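Local coordinates for protein fatty acyl CoA synthetase FADD13 (FATTY-ACYL-CoA SYNTHETASE) (Mycobacterium tuberculosis, PDB 3R44) that belongs to the ANL superfamily of AMP-binding enzymes, in which a large N-terminal part is joined to a small C-terminal domain, at residues 289-294 / 311-316; 408-413 / 422-427; 414-419 / 453-458; 436-441 / 459-464; 440-445 / 492-497. All blocks are in the same frame, centred on the assembly; numbering follows the deposited sequence.

Contact 1 (289-294 / 311-316)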
# COMPACT_ATOMS: atom_id res chain seq x y z
N PHE A 289 -3.92 -5.29 -15.50
CA PHE A 289 -4.02 -5.09 -14.10
C PHE A 289 -2.79 -4.39 -13.57
O PHE A 289 -1.71 -4.57 -14.08
CB PHE A 289 -4.13 -6.43 -13.38
CG PHE A 289 -5.45 -7.14 -13.59
CD1 PHE A 289 -6.59 -6.80 -12.87
CD2 PHE A 289 -5.51 -8.17 -14.52
CE1 PHE A 289 -7.80 -7.48 -13.06
CE2 PHE A 289 -6.72 -8.84 -14.74
CZ PHE A 289 -7.86 -8.50 -14.00
N ILE A 290 -2.98 -3.56 -12.55
CA ILE A 290 -1.88 -2.95 -11.80
C ILE A 290 -1.88 -3.75 -10.50
O ILE A 290 -2.89 -3.75 -9.82
CB ILE A 290 -2.14 -1.50 -11.45
CG1 ILE A 290 -2.34 -0.69 -12.72
CG2 ILE A 290 -0.93 -0.93 -10.64
CD1 ILE A 290 -2.80 0.77 -12.48
N THR A 291 -0.80 -4.44 -10.19
CA THR A 291 -0.78 -5.32 -9.03
C THR A 291 0.30 -4.88 -8.06
O THR A 291 1.37 -4.46 -8.44
CB THR A 291 -0.56 -6.81 -9.39
OG1 THR A 291 0.74 -6.96 -9.94
CG2 THR A 291 -1.54 -7.26 -10.48
N GLY A 292 0.00 -5.04 -6.79
CA GLY A 292 0.96 -4.76 -5.73
C GLY A 292 1.28 -6.10 -5.08
O GLY A 292 0.62 -7.08 -5.34
N GLY A 293 2.29 -6.14 -4.24
CA GLY A 293 2.58 -7.35 -3.50
C GLY A 293 3.75 -8.06 -4.13
O GLY A 293 4.49 -7.47 -4.91
N ALA A 294 3.93 -9.32 -3.80
CA ALA A 294 5.04 -10.08 -4.30
C ALA A 294 4.98 -10.14 -5.82
O ALA A 294 3.95 -9.89 -6.43
CB ALA A 294 5.05 -11.50 -3.72
N VAL A 311 0.04 -7.25 -17.20
CA VAL A 311 0.14 -6.99 -15.78
C VAL A 311 1.23 -5.95 -15.54
O VAL A 311 2.33 -6.07 -16.09
CB VAL A 311 0.42 -8.30 -14.98
CG1 VAL A 311 0.40 -8.03 -13.52
CG2 VAL A 311 -0.66 -9.37 -15.29
N VAL A 312 0.91 -4.91 -14.79
CA VAL A 312 1.88 -3.95 -14.28
C VAL A 312 2.13 -4.26 -12.80
O VAL A 312 1.19 -4.56 -12.03
CB VAL A 312 1.37 -2.50 -14.46
CG1 VAL A 312 2.25 -1.47 -13.68
CG2 VAL A 312 1.18 -2.22 -16.00
N GLN A 313 3.39 -4.23 -12.41
CA GLN A 313 3.80 -4.54 -11.04
C GLN A 313 4.69 -3.43 -10.55
O GLN A 313 5.12 -2.61 -11.34
CB GLN A 313 4.57 -5.87 -11.03
CG GLN A 313 3.78 -7.05 -11.40
CD GLN A 313 4.66 -8.25 -11.62
OE1 GLN A 313 5.02 -8.91 -10.65
NE2 GLN A 313 5.03 -8.53 -12.89
N GLY A 314 4.92 -3.35 -9.26
CA GLY A 314 5.89 -2.40 -8.75
C GLY A 314 6.20 -2.50 -7.29
O GLY A 314 5.79 -3.45 -6.60
N TYR A 315 6.87 -1.47 -6.81
CA TYR A 315 7.29 -1.35 -5.46
C TYR A 315 6.95 0.05 -4.98
O TYR A 315 7.29 1.05 -5.66
CB TYR A 315 8.77 -1.54 -5.40
CG TYR A 315 9.41 -1.18 -4.08
CD1 TYR A 315 9.25 -2.00 -2.96
CD2 TYR A 315 10.15 -0.01 -3.95
CE1 TYR A 315 9.89 -1.71 -1.76
CE2 TYR A 315 10.77 0.30 -2.75
CZ TYR A 315 10.62 -0.55 -1.66
OH TYR A 315 11.24 -0.20 -0.48
N ALA A 316 6.30 0.12 -3.81
CA ALA A 316 5.99 1.42 -3.17
C ALA A 316 5.82 1.17 -1.69
O ALA A 316 5.71 0.00 -1.28
CB ALA A 316 4.72 1.99 -3.78
O HOH W 1 3.52 -5.36 -7.54
O HOH W 2 3.13 -8.10 -8.26
O HOH W 3 4.45 -3.87 -4.01
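Phe289 begins the pairing through its carbonyl: O accepts from Val312 N at 2.7 Å in a nearly straight bond (177° at the hydrogen), and Val311 CA adds a CA-H...O contact to the same oxygen. The Phe289 ring itself leads away, toward Leu269 and Met272 of helix 266-274. Ile290 turns to the other face of the sheet, where its CG2 stands a loose 4.4 Å from Val312 CG1. Thr291 carries most of the side-chain contact. Its N donates to Val312 O at 2.7 Å, while OG1, held between the backbone N and the carbonyl carbon (chi1 66°), comes to 3.4 Å from Gln313 CG, the two side chains lying side by side. Thr291 CG2 instead meets Val311 CG1 at 3.7 Å, and those side chains cross at about a right angle. Beyond Thr291 the backbones separate and water takes over: one molecule sits between Thr291 O and Gly314 N, another among Thr291 OG1, Ala294 O and Gln313 OE1, and a third between Gly293 N and Gly314 O. Gln313 OE1 also accepts from Met296 N. Parallel pairing of this kind is typical of a beta-alpha-beta crossover, here strand 288-291, helix 298-306 and strand 310-316.

Contact 2 (408-413 / 422-427)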
# COMPACT_ATOMS: atom_id res chain seq x y z
N ILE A 408 13.73 -6.53 -5.21
CA ILE A 408 13.70 -6.49 -3.77
C ILE A 408 14.11 -7.82 -3.17
O ILE A 408 13.59 -8.90 -3.49
CB ILE A 408 12.32 -6.05 -3.24
CG1 ILE A 408 11.93 -4.67 -3.77
CG2 ILE A 408 12.26 -6.09 -1.69
CD1 ILE A 408 12.56 -3.53 -3.11
N LYS A 409 15.06 -7.75 -2.25
CA LYS A 409 15.60 -8.95 -1.64
C LYS A 409 15.01 -9.24 -0.29
O LYS A 409 14.83 -10.41 0.06
CB LYS A 409 17.12 -8.86 -1.50
CG LYS A 409 17.85 -8.76 -2.80
CD LYS A 409 17.56 -9.95 -3.69
CE LYS A 409 18.24 -9.86 -5.06
NZ LYS A 409 19.75 -9.82 -4.93
N ASP A 410 14.76 -8.19 0.49
CA ASP A 410 14.19 -8.36 1.83
C ASP A 410 13.52 -7.06 2.25
O ASP A 410 13.86 -5.98 1.74
CB ASP A 410 15.26 -8.67 2.85
CG ASP A 410 15.05 -9.98 3.56
OD1 ASP A 410 13.91 -10.52 3.64
OD2 ASP A 410 16.10 -10.50 3.99
N ARG A 411 12.53 -7.20 3.12
CA ARG A 411 11.79 -6.07 3.61
C ARG A 411 12.17 -5.83 5.05
O ARG A 411 12.54 -6.78 5.76
CB ARG A 411 10.31 -6.33 3.57
CG ARG A 411 9.77 -6.81 2.24
CD ARG A 411 9.87 -5.75 1.25
NE ARG A 411 8.67 -5.54 0.46
CZ ARG A 411 7.92 -4.43 0.49
NH1 ARG A 411 8.23 -3.41 1.31
NH2 ARG A 411 6.86 -4.34 -0.30
N LEU A 412 12.02 -4.58 5.45
CA LEU A 412 12.28 -4.14 6.82
C LEU A 412 11.55 -5.02 7.82
O LEU A 412 12.12 -5.39 8.85
CB LEU A 412 11.82 -2.68 7.00
CG LEU A 412 12.00 -2.07 8.41
CD1 LEU A 412 13.44 -2.31 8.80
CD2 LEU A 412 11.65 -0.63 8.42
N LYS A 413 10.30 -5.39 7.50
CA LYS A 413 9.47 -6.20 8.42
C LYS A 413 10.05 -7.54 8.79
O LYS A 413 9.66 -8.12 9.80
CB LYS A 413 8.06 -6.43 7.86
CG LYS A 413 8.03 -7.28 6.60
CD LYS A 413 6.70 -7.28 5.88
CE LYS A 413 6.80 -8.20 4.63
NZ LYS A 413 5.45 -8.51 4.06
N ASN A 422 21.70 -5.69 13.05
CA ASN A 422 20.65 -5.97 12.08
C ASN A 422 21.09 -7.07 11.14
O ASN A 422 22.15 -6.98 10.57
CB ASN A 422 20.34 -4.74 11.25
CG ASN A 422 19.60 -3.67 12.03
OD1 ASN A 422 19.28 -3.85 13.21
ND2 ASN A 422 19.33 -2.55 11.38
N VAL A 423 20.23 -8.07 10.95
CA VAL A 423 20.50 -9.18 10.08
C VAL A 423 19.30 -9.34 9.16
O VAL A 423 18.16 -9.50 9.65
CB VAL A 423 20.66 -10.48 10.93
CG1 VAL A 423 20.97 -11.63 10.11
CG2 VAL A 423 21.74 -10.29 11.97
N TYR A 424 19.51 -9.30 7.84
CA TYR A 424 18.39 -9.55 6.94
C TYR A 424 18.43 -11.03 6.47
O TYR A 424 19.49 -11.58 6.10
CB TYR A 424 18.30 -8.61 5.73
CG TYR A 424 17.91 -7.17 5.97
CD1 TYR A 424 16.58 -6.74 5.83
CD2 TYR A 424 18.88 -6.24 6.29
CE1 TYR A 424 16.24 -5.37 6.01
CE2 TYR A 424 18.57 -4.89 6.49
CZ TYR A 424 17.24 -4.44 6.34
OH TYR A 424 16.91 -3.07 6.53
N PRO A 425 17.26 -11.66 6.46
CA PRO A 425 17.16 -13.07 6.14
C PRO A 425 17.72 -13.44 4.78
O PRO A 425 18.30 -14.50 4.66
CB PRO A 425 15.66 -13.31 6.14
CG PRO A 425 15.18 -12.42 7.17
CD PRO A 425 15.95 -11.16 6.90
N ALA A 426 17.57 -12.58 3.76
CA ALA A 426 18.00 -12.89 2.40
C ALA A 426 19.50 -13.10 2.34
O ALA A 426 19.98 -13.89 1.55
CB ALA A 426 17.60 -11.79 1.37
N GLU A 427 20.23 -12.43 3.23
CA GLU A 427 21.70 -12.52 3.26
C GLU A 427 22.10 -13.96 3.58
O GLU A 427 23.02 -14.52 2.97
CB GLU A 427 22.27 -11.55 4.30
CG GLU A 427 21.78 -10.10 4.16
CD GLU A 427 22.43 -9.15 5.20
OE1 GLU A 427 23.64 -8.84 5.01
OE2 GLU A 427 21.73 -8.71 6.18
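Asp410 and Ala426 tie the region between the two domains to the first turn of helix 425-432. The sequence from Asp410 through Arg411 and Leu412 to Lys413 is consistent with the hinge motif of ANL enzymes, and at its start Lys409 and Asp410 form a classic beta bulge, both facing Ile397. Asp410 OD2 accepts from Ala426 N at 2.6 Å, on its syn side but 31° out of the carboxylate plane. Carbon crowds the same oxygen, with Pro425 CD 3.0 Å and Ala426 CB 3.3 Å from Asp410 OD2. The aspartate side chain and the proline ring cross at about a right angle. Ala426 CB also rests 3.4 Å from Lys409 O. Tyr424, its CG anti to the carbonyl carbon (chi1 -71°), brings CD1 to 3.8 Å from Asp410 CB, and Arg411 O lies at the ring edge, in plane. Tyr424 N in turn donates to Glu427 OE2 at 2.8 Å, a bond from before the helix into its first turn. Tyr424 OH reaches Gly395 O, and Lys409 NZ forms a salt bridge with Glu399. Helix 425-432 abuts the end of the two-stranded sheet 396-400/406-410, while Pro425 touches Ile416 of strand 416-418.

Contact 3 (414-419 / 453-458)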
# COMPACT_ATOMS: atom_id res chain seq x y z
N ASP A 414 10.94 -8.07 7.96
CA ASP A 414 11.54 -9.35 8.18
C ASP A 414 12.95 -9.28 8.72
O ASP A 414 13.55 -10.28 9.07
CB ASP A 414 11.51 -10.14 6.86
CG ASP A 414 10.06 -10.49 6.41
OD1 ASP A 414 9.17 -10.72 7.28
OD2 ASP A 414 9.80 -10.50 5.19
N MET A 415 13.47 -8.07 8.86
CA MET A 415 14.79 -7.86 9.40
C MET A 415 14.88 -8.38 10.85
O MET A 415 13.89 -8.32 11.60
CB MET A 415 15.17 -6.38 9.35
CG MET A 415 16.61 -6.15 9.76
SD MET A 415 17.03 -4.39 9.80
CE MET A 415 16.23 -3.81 11.32
N ILE A 416 16.02 -8.95 11.22
CA ILE A 416 16.23 -9.55 12.54
C ILE A 416 17.19 -8.66 13.31
O ILE A 416 18.19 -8.24 12.77
CB ILE A 416 16.75 -11.03 12.41
CG1 ILE A 416 15.77 -11.86 11.55
CG2 ILE A 416 16.91 -11.67 13.81
CD1 ILE A 416 16.31 -13.17 10.96
N ILE A 417 16.87 -8.33 14.56
CA ILE A 417 17.85 -7.68 15.43
C ILE A 417 18.39 -8.67 16.46
O ILE A 417 17.65 -9.15 17.31
CB ILE A 417 17.24 -6.48 16.13
CG1 ILE A 417 16.78 -5.48 15.08
CG2 ILE A 417 18.28 -5.80 17.00
CD1 ILE A 417 16.13 -4.24 15.71
N SER A 418 19.66 -9.02 16.31
CA SER A 418 20.27 -10.06 17.12
C SER A 418 21.46 -9.41 17.86
O SER A 418 22.36 -8.88 17.22
CB SER A 418 20.63 -11.25 16.22
OG SER A 418 21.21 -12.31 16.93
N GLY A 419 21.40 -9.36 19.19
CA GLY A 419 22.41 -8.67 20.00
C GLY A 419 22.69 -7.25 19.52
O GLY A 419 23.85 -6.80 19.47
N GLU A 453 16.31 -11.60 19.35
CA GLU A 453 15.91 -12.55 18.31
C GLU A 453 17.16 -13.21 17.81
O GLU A 453 18.22 -12.59 17.79
CB GLU A 453 15.24 -11.91 17.07
CG GLU A 453 14.02 -11.08 17.27
CD GLU A 453 13.56 -10.48 15.92
OE1 GLU A 453 14.02 -9.35 15.57
OE2 GLU A 453 12.79 -11.17 15.19
N ILE A 454 17.01 -14.46 17.41
CA ILE A 454 18.08 -15.16 16.77
C ILE A 454 17.58 -15.51 15.35
O ILE A 454 16.40 -15.72 15.14
CB ILE A 454 18.50 -16.45 17.54
CG1 ILE A 454 17.32 -17.39 17.69
CG2 ILE A 454 19.12 -16.09 18.90
CD1 ILE A 454 17.75 -18.86 17.80
N ALA A 455 18.50 -15.58 14.39
CA ALA A 455 18.17 -16.00 13.05
C ALA A 455 18.11 -17.50 13.01
O ALA A 455 19.07 -18.16 13.36
CB ALA A 455 19.22 -15.51 12.07
N ALA A 456 16.96 -18.03 12.64
CA ALA A 456 16.71 -19.42 12.48
C ALA A 456 16.54 -19.71 10.98
O ALA A 456 15.67 -19.13 10.34
CB ALA A 456 15.42 -19.86 13.19
N ALA A 457 17.34 -20.59 10.45
CA ALA A 457 17.15 -21.08 9.06
C ALA A 457 16.28 -22.30 9.02
O ALA A 457 16.64 -23.34 9.58
CB ALA A 457 18.55 -21.38 8.45
N ILE A 458 15.14 -22.20 8.34
CA ILE A 458 14.24 -23.32 8.12
C ILE A 458 14.59 -23.91 6.74
O ILE A 458 14.50 -23.23 5.69
CB ILE A 458 12.78 -22.91 8.25
CG1 ILE A 458 12.51 -22.30 9.65
CG2 ILE A 458 11.94 -24.15 8.13
CD1 ILE A 458 12.65 -20.92 9.72
O HOH W 4 12.27 -10.46 12.70
O HOH W 5 20.96 -14.44 15.22
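Ile416 and Glu453 make the close-packed side of this contact, their side chains crossing obliquely. With CG2 anti to the backbone N (CG1 at chi1 -56°), Ile416 sets that methyl 3.7 Å from Glu453 CB, and its other branch ends with CD1 3.9 Å from Ala455 CB. Val443 and Pro425 touch the same isoleucine, and Ile428 of helix 425-432 touches Ala455, so the apolar patch is closed in by further parts of the fold. The elements that meet are strand 416-418, one arm of a small antiparallel hairpin with strand 421-423, and the chain corner at Glu453 that leads into strand 454-461. The two strand axes stand at 123° and approach to 6.8 Å, an arrangement in which no regular sheet continues from one to the other. On the polar side the grip is looser. Ile417 N donates to Glu453 OE1 at 3.2 Å, almost straight at 170° but coming from above the carboxylate plane, whereas the return bond from Glu453 N to Ile417 O is weak at 3.5 Å. Water fills in around it: one molecule lies between Met415 O and Glu453 OE2, and another, 2.8 Å from Ala455 N, links that amide to Ser418 OG.

Contact 4 (436-441 / 459-464)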
# COMPACT_ATOMS: atom_id res chain seq x y z
N PRO A 436 24.92 -27.92 -1.42
CA PRO A 436 24.43 -29.10 -2.13
C PRO A 436 23.48 -29.95 -1.29
O PRO A 436 23.80 -30.25 -0.15
CB PRO A 436 25.72 -29.87 -2.46
CG PRO A 436 26.81 -28.80 -2.48
CD PRO A 436 26.38 -27.81 -1.41
N GLY A 437 22.34 -30.31 -1.86
CA GLY A 437 21.31 -31.05 -1.16
C GLY A 437 20.23 -30.23 -0.48
O GLY A 437 19.23 -30.77 -0.05
N VAL A 438 20.44 -28.92 -0.35
CA VAL A 438 19.39 -28.02 0.10
C VAL A 438 18.46 -27.62 -1.04
O VAL A 438 18.92 -27.07 -2.04
CB VAL A 438 20.00 -26.73 0.69
CG1 VAL A 438 18.87 -25.71 0.91
CG2 VAL A 438 20.77 -27.04 2.01
N SER A 439 17.15 -27.82 -0.90
CA SER A 439 16.23 -27.41 -1.97
C SER A 439 15.56 -26.08 -1.71
O SER A 439 15.25 -25.39 -2.66
CB SER A 439 15.16 -28.46 -2.27
OG SER A 439 14.43 -28.88 -1.16
N GLU A 440 15.28 -25.77 -0.45
CA GLU A 440 14.63 -24.53 -0.11
C GLU A 440 15.12 -24.07 1.26
O GLU A 440 15.49 -24.90 2.11
CB GLU A 440 13.09 -24.64 -0.03
CG GLU A 440 12.30 -25.11 -1.26
CD GLU A 440 10.91 -25.63 -0.84
OE1 GLU A 440 10.04 -24.81 -0.48
OE2 GLU A 440 10.71 -26.85 -0.86
N VAL A 441 15.11 -22.76 1.47
CA VAL A 441 15.47 -22.17 2.79
C VAL A 441 14.69 -20.90 3.04
O VAL A 441 14.48 -20.08 2.13
CB VAL A 441 17.01 -21.90 2.93
CG1 VAL A 441 17.49 -20.97 1.88
CG2 VAL A 441 17.34 -21.34 4.33
N VAL A 459 15.04 -25.14 6.73
CA VAL A 459 15.70 -25.68 5.56
C VAL A 459 14.97 -26.93 5.13
O VAL A 459 14.71 -27.80 5.96
CB VAL A 459 17.17 -26.02 5.87
CG1 VAL A 459 17.76 -26.72 4.65
CG2 VAL A 459 17.97 -24.71 6.23
N VAL A 460 14.67 -27.03 3.85
CA VAL A 460 14.20 -28.27 3.25
C VAL A 460 15.37 -28.85 2.49
O VAL A 460 15.95 -28.20 1.60
CB VAL A 460 12.97 -28.03 2.31
CG1 VAL A 460 12.47 -29.33 1.68
CG2 VAL A 460 11.87 -27.26 3.03
N ALA A 461 15.80 -30.05 2.88
CA ALA A 461 17.01 -30.65 2.31
C ALA A 461 16.94 -32.15 2.35
O ALA A 461 16.10 -32.74 3.07
CB ALA A 461 18.24 -30.19 3.06
N ASP A 462 17.85 -32.75 1.57
CA ASP A 462 18.17 -34.16 1.70
C ASP A 462 18.98 -34.38 2.96
O ASP A 462 20.18 -34.22 2.96
CB ASP A 462 18.97 -34.62 0.48
CG ASP A 462 19.32 -36.09 0.53
OD1 ASP A 462 19.02 -36.79 1.55
OD2 ASP A 462 19.85 -36.55 -0.51
N GLN A 463 18.30 -34.73 4.04
CA GLN A 463 18.98 -34.89 5.33
C GLN A 463 19.96 -36.04 5.39
O GLN A 463 20.75 -36.10 6.33
CB GLN A 463 17.98 -35.00 6.47
CG GLN A 463 17.21 -33.69 6.61
CD GLN A 463 16.19 -33.68 7.77
OE1 GLN A 463 15.00 -33.47 7.56
NE2 GLN A 463 16.65 -33.92 8.97
N ASN A 464 19.95 -36.91 4.38
CA ASN A 464 21.02 -37.90 4.20
C ASN A 464 22.33 -37.32 3.70
O ASN A 464 23.38 -37.94 3.88
CB ASN A 464 20.59 -39.01 3.23
CG ASN A 464 19.53 -39.93 3.82
OD1 ASN A 464 19.27 -39.92 5.03
ND2 ASN A 464 18.92 -40.75 2.96
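Val438, Val459 and Val441 interlock on one face of an antiparallel hairpin. The Val459 side chain fits between the two valines of the opposite strand: its CG1 meets Val438 CG2 at 4.0 Å, where the side chains cross at about a right angle, and its CG2 meets Val441 CG2 at 3.9 Å. Ala461, with only a methyl group, lets the backbones come close: its CB lies 3.3 Å from Gly437 O and also touches Val438 CA. At the phi of 92° found for Gly437 a side chain would jam against the preceding carbonyl O; its own O accepts a hydrogen bond from Asp462 N and closes the open end of the pairing. Asp462 then goes on into an Asx turn, its OD1 taking the N-H of Asn464.

Between these residues the register slips by one. Ser439 and Glu440 both face Val460, a classic beta bulge, and the bulge turns three donors onto Val460 O: Ser439 N at 2.8 Å, Glu440 N at 3.2 Å and Ser439 OG at 3.2 Å. The hydroxyl, placed between the backbone N and the carbonyl carbon (chi1 53°), comes from above the carbonyl plane, while the two amides are only tilted from it. The Val460 side chain lies on the opposite face, where its CG1 is 3.5 Å from Ser439 OG and it runs beside Glu440, whose OE1 is held by Arg496.

Strand 454-461 is the middle one of three, with strand 487-490 along its other side, where Val459 and Ala461 touch Phe490. Helix 425-432 covers the valine face through Ile432, and Ile494 packs on Val460 from the opposite one.

Contact 5 (440-445 / 492-497)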
# COMPACT_ATOMS: atom_id res chain seq x y z
N GLU A 440 15.28 -25.77 -0.45
CA GLU A 440 14.63 -24.53 -0.11
C GLU A 440 15.12 -24.07 1.26
O GLU A 440 15.49 -24.90 2.11
CB GLU A 440 13.09 -24.64 -0.03
CG GLU A 440 12.30 -25.11 -1.26
CD GLU A 440 10.91 -25.63 -0.84
OE1 GLU A 440 10.04 -24.81 -0.48
OE2 GLU A 440 10.71 -26.85 -0.86
N VAL A 441 15.11 -22.76 1.47
CA VAL A 441 15.47 -22.17 2.79
C VAL A 441 14.69 -20.90 3.04
O VAL A 441 14.48 -20.08 2.13
CB VAL A 441 17.01 -21.90 2.93
CG1 VAL A 441 17.49 -20.97 1.88
CG2 VAL A 441 17.34 -21.34 4.33
N ALA A 442 14.21 -20.73 4.25
CA ALA A 442 13.60 -19.47 4.68
C ALA A 442 14.18 -19.17 6.01
O ALA A 442 14.21 -20.06 6.86
CB ALA A 442 12.12 -19.62 4.82
N VAL A 443 14.54 -17.91 6.27
CA VAL A 443 15.11 -17.47 7.54
C VAL A 443 14.14 -16.51 8.22
O VAL A 443 13.61 -15.59 7.56
CB VAL A 443 16.51 -16.83 7.37
CG1 VAL A 443 17.01 -16.13 8.69
CG2 VAL A 443 17.54 -17.90 6.91
N ILE A 444 13.89 -16.77 9.50
CA ILE A 444 13.10 -15.91 10.38
C ILE A 444 13.80 -15.67 11.71
O ILE A 444 14.64 -16.46 12.16
CB ILE A 444 11.71 -16.49 10.71
CG1 ILE A 444 11.84 -17.88 11.35
CG2 ILE A 444 10.84 -16.50 9.45
CD1 ILE A 444 10.51 -18.41 12.00
N GLY A 445 13.40 -14.61 12.40
CA GLY A 445 13.87 -14.43 13.74
C GLY A 445 12.92 -15.16 14.66
O GLY A 445 11.69 -15.20 14.39
N GLU A 492 10.07 -30.70 6.43
CA GLU A 492 9.68 -31.36 5.21
C GLU A 492 9.12 -30.35 4.20
O GLU A 492 9.12 -30.64 3.03
CB GLU A 492 8.63 -32.46 5.50
CG GLU A 492 9.19 -33.61 6.28
CD GLU A 492 10.31 -34.38 5.55
OE1 GLU A 492 10.17 -34.59 4.31
OE2 GLU A 492 11.33 -34.74 6.22
N ALA A 493 8.61 -29.21 4.68
CA ALA A 493 7.96 -28.20 3.86
C ALA A 493 7.95 -26.87 4.58
O ALA A 493 7.84 -26.81 5.80
CB ALA A 493 6.49 -28.59 3.52
N ILE A 494 8.03 -25.82 3.77
CA ILE A 494 7.89 -24.45 4.16
C ILE A 494 6.50 -23.95 3.71
O ILE A 494 6.03 -24.30 2.62
CB ILE A 494 9.03 -23.63 3.51
CG1 ILE A 494 10.33 -23.98 4.23
CG2 ILE A 494 8.77 -22.12 3.57
CD1 ILE A 494 11.57 -23.60 3.37
N PRO A 495 5.84 -23.13 4.54
CA PRO A 495 4.50 -22.65 4.16
C PRO A 495 4.53 -21.62 3.03
O PRO A 495 5.23 -20.59 3.12
CB PRO A 495 3.96 -22.08 5.47
CG PRO A 495 5.17 -21.54 6.17
CD PRO A 495 6.28 -22.55 5.83
N ARG A 496 3.82 -21.91 1.95
CA ARG A 496 3.71 -20.97 0.85
C ARG A 496 2.26 -20.78 0.45
O ARG A 496 1.43 -21.66 0.66
CB ARG A 496 4.45 -21.47 -0.35
CG ARG A 496 5.96 -21.43 -0.26
CD ARG A 496 6.47 -22.24 -1.48
NE ARG A 496 7.87 -22.53 -1.33
CZ ARG A 496 8.82 -21.75 -1.80
NH1 ARG A 496 8.50 -20.64 -2.45
NH2 ARG A 496 10.09 -22.08 -1.62
N ASN A 497 1.96 -19.62 -0.14
CA ASN A 497 0.58 -19.35 -0.53
C ASN A 497 0.35 -19.92 -1.93
O ASN A 497 1.31 -20.44 -2.51
CB ASN A 497 0.27 -17.84 -0.36
CG ASN A 497 0.96 -16.97 -1.35
OD1 ASN A 497 1.62 -17.44 -2.27
ND2 ASN A 497 0.75 -15.66 -1.23
O HOH W 6 8.32 -26.54 0.98
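Arg496 presents the edge of its guanidinium to Glu440, and Glu440 OE1 lies practically in the plane of that group. Two nitrogens grip this one oxygen side-on: Arg496 NH2 at 3.0 Å and Arg496 NE at 3.3 Å. Both reach OE1 on its anti side and from the same face of the carboxylate, and the two flat groups are inclined by 39°. The NH2 bond is the straighter, with 155° at the hydrogen against 141° for NE. The arginine chain runs extended from CG to NE, which lets the guanidinium reach across from the loop to the strand, and its remaining nitrogen, NH1, donates to Gly500 O within the same loop. A water bridges the two segments: it donates to Glu440 OE1 at 2.8 Å and accepts from Ile494 N at 2.9 Å. With two N-H groups and a water on one oxygen, the negative charge of Glu440 is probably well stabilised.

Nearer the strand backbone the contact turns apolar. Ile494 extends CD1 over the strand backbone, 3.9 Å from Glu440 CB and 4.0 Å from Ala442 N, with Ala442 CB slightly farther off. Ile502 touches both Ala442 and Ile494. A malonate ion, probably from the crystallisation liquor, lies about 6 Å from the Arg496 side chain.

The stretch from Pro495 to Lys501, within the loop between strand 487-490 and helix 504-511, is consistent by its sequence with the A10 motif of the ANL enzymes, here clipped to the edge strand of the C-terminal domain.

How the contacts relate
Following the chain, contact 1 closes a short crossover in the mixed sheet of the large N-terminal part before any of the others opens. Tyr315, near its end, packs on Ile408 and Arg411 and so joins contact 1 to contact 2 and the inter-domain region. Contacts 2 and 3 cross, since 414-419 lies between the segments of contact 2, and Val423 O and Ile416 N pair inside the small hairpin they share. Contact 3 also crosses contacts 4 and 5. Those two start from the same strand, 438-448: contact 4 closes the hairpin locally, whereas contact 5 makes the longest closure and brings the late loop 492-497 back onto that strand.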